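Local coordinates for protein isomaltodextranase (Arthrobacter globiformis, PDB 5AWO) that hydrolyses alpha-1,6-glucosidic linkages of dextran-like polysaccharides, removing successive isomaltose units from the non-reducing ends of the chains, at residues Ala478-Asn490 against Val502-Val516. Residues are numbered along the deposited sequence; the frame is centred on the assembly and turned at random.
Sequences AAFAAWGGGAGFN and VDGLQAGSGSADPLV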
loop_
_atom_site.group_PDB
_atom_site.type_symbol
_atom_site.label_atom_id
_atom_site.label_comp_id
_atom_site.label_asym_id
_atom_site.label_seq_id
_atom_site.Cartn_x
_atom_site.Cartn_y
_atom_site.Cartn_z
ATOM N N ALA A 478 12.765 -13.193 -7.150
ATOM C CA ALA A 478 13.061 -11.973 -6.399
ATOM C C ALA A 478 12.515 -10.733 -7.097
ATOM O O ALA A 478 12.165 -9.749 -6.425
ATOM C CB ALA A 478 14.572 -11.834 -6.188
ATOM N N ALA A 479 12.424 -10.779 -8.423
ATOM C CA ALA A 479 11.983 -9.618 -9.217
ATOM C C ALA A 479 10.503 -9.297 -8.999
ATOM O O ALA A 479 10.077 -8.208 -9.376
ATOM C CB ALA A 479 12.269 -9.809 -10.689
ATOM N N PHE A 480 9.758 -10.230 -8.419
ATOM C CA PHE A 480 8.347 -9.990 -8.074
ATOM C C PHE A 480 8.084 -9.867 -6.588
ATOM O O PHE A 480 6.944 -9.753 -6.184
ATOM C CB PHE A 480 7.463 -11.069 -8.718
ATOM C CG PHE A 480 7.231 -10.831 -10.173
ATOM C CD1 PHE A 480 6.232 -9.949 -10.571
ATOM C CD2 PHE A 480 8.013 -11.426 -11.150
ATOM C CE1 PHE A 480 6.012 -9.665 -11.893
ATOM C CE2 PHE A 480 7.784 -11.150 -12.487
ATOM C CZ PHE A 480 6.800 -10.257 -12.857
ATOM N N ALA A 481 9.140 -9.900 -5.753
ATOM C CA ALA A 481 9.031 -9.771 -4.317
ATOM C C ALA A 481 9.091 -8.305 -3.887
ATOM O O ALA A 481 8.989 -7.425 -4.729
ATOM C CB ALA A 481 10.138 -10.591 -3.640
ATOM N N ALA A 482 9.200 -8.083 -2.574
ATOM C CA ALA A 482 9.287 -6.756 -1.998
ATOM C C ALA A 482 10.736 -6.333 -1.860
ATOM O O ALA A 482 11.548 -7.111 -1.358
ATOM C CB ALA A 482 8.588 -6.715 -0.651
ATOM N N TRP A 483 11.040 -5.105 -2.249
ATOM C CA TRP A 483 12.378 -4.531 -2.214
ATOM C C TRP A 483 12.439 -3.370 -1.240
ATOM O O TRP A 483 11.546 -2.528 -1.224
ATOM C CB TRP A 483 12.810 -3.999 -3.572
ATOM C CG TRP A 483 12.551 -4.920 -4.723
ATOM C CD1 TRP A 483 12.602 -6.277 -4.705
ATOM C CD2 TRP A 483 12.164 -4.548 -6.046
ATOM N NE1 TRP A 483 12.281 -6.779 -5.936
ATOM C CE2 TRP A 483 12.032 -5.737 -6.789
ATOM C CE3 TRP A 483 11.957 -3.323 -6.692
ATOM C CZ2 TRP A 483 11.635 -5.745 -8.123
ATOM C CZ3 TRP A 483 11.575 -3.331 -8.008
ATOM C CH2 TRP A 483 11.438 -4.544 -8.726
ATOM N N GLY A 484 13.516 -3.296 -0.445
ATOM C CA GLY A 484 13.745 -2.159 0.424
ATOM C C GLY A 484 15.202 -1.733 0.503
ATOM O O GLY A 484 16.094 -2.463 0.057
ATOM N N GLY A 485 15.423 -0.511 0.999
ATOM C CA GLY A 485 16.774 -0.031 1.309
ATOM C C GLY A 485 17.715 0.177 0.152
ATOM O O GLY A 485 18.924 0.339 0.373
ATOM N N GLY A 486 17.190 0.201 -1.075
ATOM C CA GLY A 486 18.005 0.394 -2.260
ATOM C C GLY A 486 18.075 -0.837 -3.146
ATOM O O GLY A 486 18.535 -0.735 -4.279
ATOM N N ALA A 487 17.628 -1.993 -2.662
ATOM C CA ALA A 487 17.480 -3.147 -3.559
ATOM C C ALA A 487 16.527 -2.801 -4.689
ATOM O O ALA A 487 15.548 -2.055 -4.478
ATOM C CB ALA A 487 16.956 -4.352 -2.827
ATOM N N GLY A 488 16.782 -3.351 -5.875
ATOM C CA GLY A 488 15.900 -3.071 -7.014
ATOM C C GLY A 488 16.100 -3.998 -8.171
ATOM O O GLY A 488 16.908 -4.915 -8.116
ATOM N N PHE A 489 15.327 -3.770 -9.225
ATOM C CA PHE A 489 15.342 -4.629 -10.390
ATOM C C PHE A 489 16.511 -4.380 -11.322
ATOM O O PHE A 489 16.828 -3.244 -11.638
ATOM C CB PHE A 489 14.066 -4.385 -11.197
ATOM C CG PHE A 489 13.995 -5.169 -12.477
ATOM C CD1 PHE A 489 13.530 -6.466 -12.448
ATOM C CD2 PHE A 489 14.394 -4.617 -13.688
ATOM C CE1 PHE A 489 13.469 -7.218 -13.619
ATOM C CE2 PHE A 489 14.329 -5.368 -14.862
ATOM C CZ PHE A 489 13.845 -6.657 -14.815
ATOM N N ASN A 490 17.104 -5.452 -11.843
ATOM C CA ASN A 490 17.941 -5.255 -13.011
ATOM C C ASN A 490 17.912 -6.496 -13.903
ATOM O O ASN A 490 17.314 -7.495 -13.547
ATOM C CB ASN A 490 19.388 -4.888 -12.610
ATOM C CG ASN A 490 20.001 -3.860 -13.529
ATOM O OD1 ASN A 490 19.766 -3.875 -14.729
ATOM N ND2 ASN A 490 20.787 -2.935 -12.967
ATOM N N VAL A 502 17.294 -9.168 -8.674
ATOM C CA VAL A 502 17.454 -8.030 -7.791
ATOM C C VAL A 502 18.925 -7.694 -7.591
ATOM O O VAL A 502 19.707 -8.586 -7.272
ATOM C CB VAL A 502 16.764 -8.297 -6.445
ATOM C CG1 VAL A 502 17.162 -7.250 -5.399
ATOM C CG2 VAL A 502 15.260 -8.283 -6.648
ATOM N N ASP A 503 19.283 -6.437 -7.814
ATOM C CA ASP A 503 20.625 -5.939 -7.500
ATOM C C ASP A 503 20.540 -4.870 -6.420
ATOM O O ASP A 503 19.504 -4.747 -5.725
ATOM C CB ASP A 503 21.362 -5.477 -8.768
ATOM C CG ASP A 503 20.840 -4.182 -9.340
ATOM O OD1 ASP A 503 19.805 -3.690 -8.819
ATOM O OD2 ASP A 503 21.451 -3.674 -10.308
ATOM N N GLY A 504 21.647 -4.154 -6.219
ATOM C CA GLY A 504 21.742 -3.193 -5.152
ATOM C C GLY A 504 21.933 -3.827 -3.790
ATOM O O GLY A 504 21.746 -3.154 -2.768
ATOM N N LEU A 505 22.285 -5.111 -3.745
ATOM C CA LEU A 505 22.482 -5.810 -2.493
ATOM C C LEU A 505 23.980 -5.734 -2.175
ATOM O O LEU A 505 24.729 -6.663 -2.434
ATOM C CB LEU A 505 21.971 -7.249 -2.568
ATOM C CG LEU A 505 20.442 -7.386 -2.740
ATOM C CD1 LEU A 505 20.076 -8.803 -3.153
ATOM C CD2 LEU A 505 19.715 -7.005 -1.450
ATOM N N GLN A 506 24.371 -4.581 -1.651
ATOM C CA GLN A 506 25.756 -4.293 -1.264
ATOM C C GLN A 506 25.693 -3.299 -0.094
ATOM O O GLN A 506 24.616 -3.062 0.472
ATOM C CB GLN A 506 26.563 -3.787 -2.458
ATOM C CG GLN A 506 26.537 -2.298 -2.734
ATOM C CD GLN A 506 25.184 -1.821 -3.187
ATOM O OE1 GLN A 506 24.703 -2.232 -4.235
ATOM N NE2 GLN A 506 24.566 -0.941 -2.410
ATOM N N ALA A 507 26.825 -2.746 0.327
ATOM C CA ALA A 507 26.769 -1.773 1.415
ATOM C C ALA A 507 25.757 -0.674 1.076
ATOM O O ALA A 507 25.804 -0.089 -0.001
ATOM C CB ALA A 507 28.149 -1.180 1.674
ATOM N N GLY A 508 24.843 -0.401 2.008
ATOM C CA GLY A 508 23.829 0.645 1.813
ATOM C C GLY A 508 24.387 2.025 1.492
ATOM O O GLY A 508 25.439 2.413 1.999
ATOM N N SER A 509 23.684 2.766 0.639
ATOM C CA SER A 509 24.094 4.125 0.268
ATOM C C SER A 509 23.890 5.147 1.388
ATOM O O SER A 509 24.534 6.198 1.379
ATOM C CB SER A 509 23.349 4.591 -0.987
ATOM O OG SER A 509 23.774 3.866 -2.128
ATOM N N GLY A 510 22.996 4.846 2.335
ATOM C CA GLY A 510 22.710 5.748 3.451
ATOM C C GLY A 510 22.522 5.026 4.776
ATOM O O GLY A 510 23.417 4.317 5.236
ATOM N N SER A 511 21.351 5.207 5.386
ATOM C CA SER A 511 21.071 4.680 6.721
ATOM C C SER A 511 20.263 3.377 6.722
ATOM O O SER A 511 19.906 2.869 7.788
ATOM C CB SER A 511 20.318 5.731 7.535
ATOM O OG SER A 511 19.027 5.944 6.991
ATOM N N ALA A 512 19.951 2.847 5.541
ATOM C CA ALA A 512 19.207 1.592 5.442
ATOM C C ALA A 512 20.047 0.512 4.764
ATOM O O ALA A 512 20.928 0.798 3.960
ATOM C CB ALA A 512 17.912 1.796 4.668
ATOM N N ASP A 513 19.739 -0.724 5.094
ATOM C CA ASP A 513 20.357 -1.868 4.466
ATOM C C ASP A 513 19.468 -2.389 3.334
ATOM O O ASP A 513 18.283 -2.639 3.543
ATOM C CB ASP A 513 20.573 -2.959 5.501
ATOM C CG ASP A 513 21.554 -2.534 6.591
ATOM O OD1 ASP A 513 22.469 -1.752 6.265
ATOM O OD2 ASP A 513 21.343 -2.938 7.750
ATOM N N PRO A 514 20.038 -2.597 2.149
ATOM C CA PRO A 514 19.194 -3.155 1.068
ATOM C C PRO A 514 18.696 -4.544 1.403
ATOM O O PRO A 514 19.413 -5.346 2.015
ATOM C CB PRO A 514 20.126 -3.201 -0.137
ATOM C CG PRO A 514 21.418 -2.630 0.267
ATOM C CD PRO A 514 21.439 -2.404 1.737
ATOM N N LEU A 515 17.453 -4.840 1.023
ATOM C CA LEU A 515 16.853 -6.112 1.365
ATOM C C LEU A 515 15.755 -6.512 0.380
ATOM O O LEU A 515 15.244 -5.678 -0.383
ATOM C CB LEU A 515 16.303 -6.100 2.808
ATOM C CG LEU A 515 15.208 -5.054 3.144
ATOM C CD1 LEU A 515 13.798 -5.475 2.691
ATOM C CD2 LEU A 515 15.193 -4.690 4.631
ATOM N N VAL A 516 15.407 -7.785 0.458
ATOM C CA VAL A 516 14.277 -8.382 -0.264
ATOM C C VAL A 516 13.470 -9.186 0.719
ATOM O O VAL A 516 14.018 -9.918 1.557
ATOM C CB VAL A 516 14.726 -9.301 -1.413
ATOM C CG1 VAL A 516 13.530 -9.913 -2.137
ATOM C CG2 VAL A 516 15.591 -8.538 -2.389
HETATM O O HOH W 1 21.294 1.348 -0.533
HETATM O O HOH W 2 19.368 -1.445 -7.038
HETATM O O HOH W 3 18.638 -1.682 -10.226
#
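Asn490 ND2 gives a hydrogen bond of 2.8 Å to Asp503 OD2 across a pair of antiparallel strands in the beta-sandwich of the carbohydrate-binding module. OD2 lies close to the plane of the Asn490 amide, whereas ND2 comes to it from above the carboxylate plane, the two planes standing almost perpendicular (87°). Asp503 CG sits between its backbone N and carbonyl carbon (chi1 73°), which swings the carboxylate over toward Asn490 and leaves OD1 facing two waters, one also bound to Gly486 O and the other to Phe489 O. With an alanine here, the Asn490 amide would probably lose this acceptor and the two waters one of their anchors. Along the backbone of the same strand pair, Asp503 N bonds Gly488 O at 2.8 Å and Gly488 N returns the bond to Asp503 O. Gly484 and Leu515 form a second such pair, joining strand 482-484 to strand 515-522 of the other sheet. The type I' turn from Gly484 to Ala487 passes between the sheets, with Leu515 N and Ala487 N reaching Gly484 O from opposite faces of its plane. Gly485 suits its place because its phi is positive and a CB would run into Asp513 O. Next to the turn, the small Ala487 CB fits 3.3 Å from Leu515 O and 3.9 Å from Val502 CG1. Lys375 makes a cation-pi contact with Trp483, whose NE1 bonds Ala478 O in the ring plane. Branched Val502 touches both partners of that bond, its CG2 lying 3.4 Å from both Trp483 NE1 and Ala478 O.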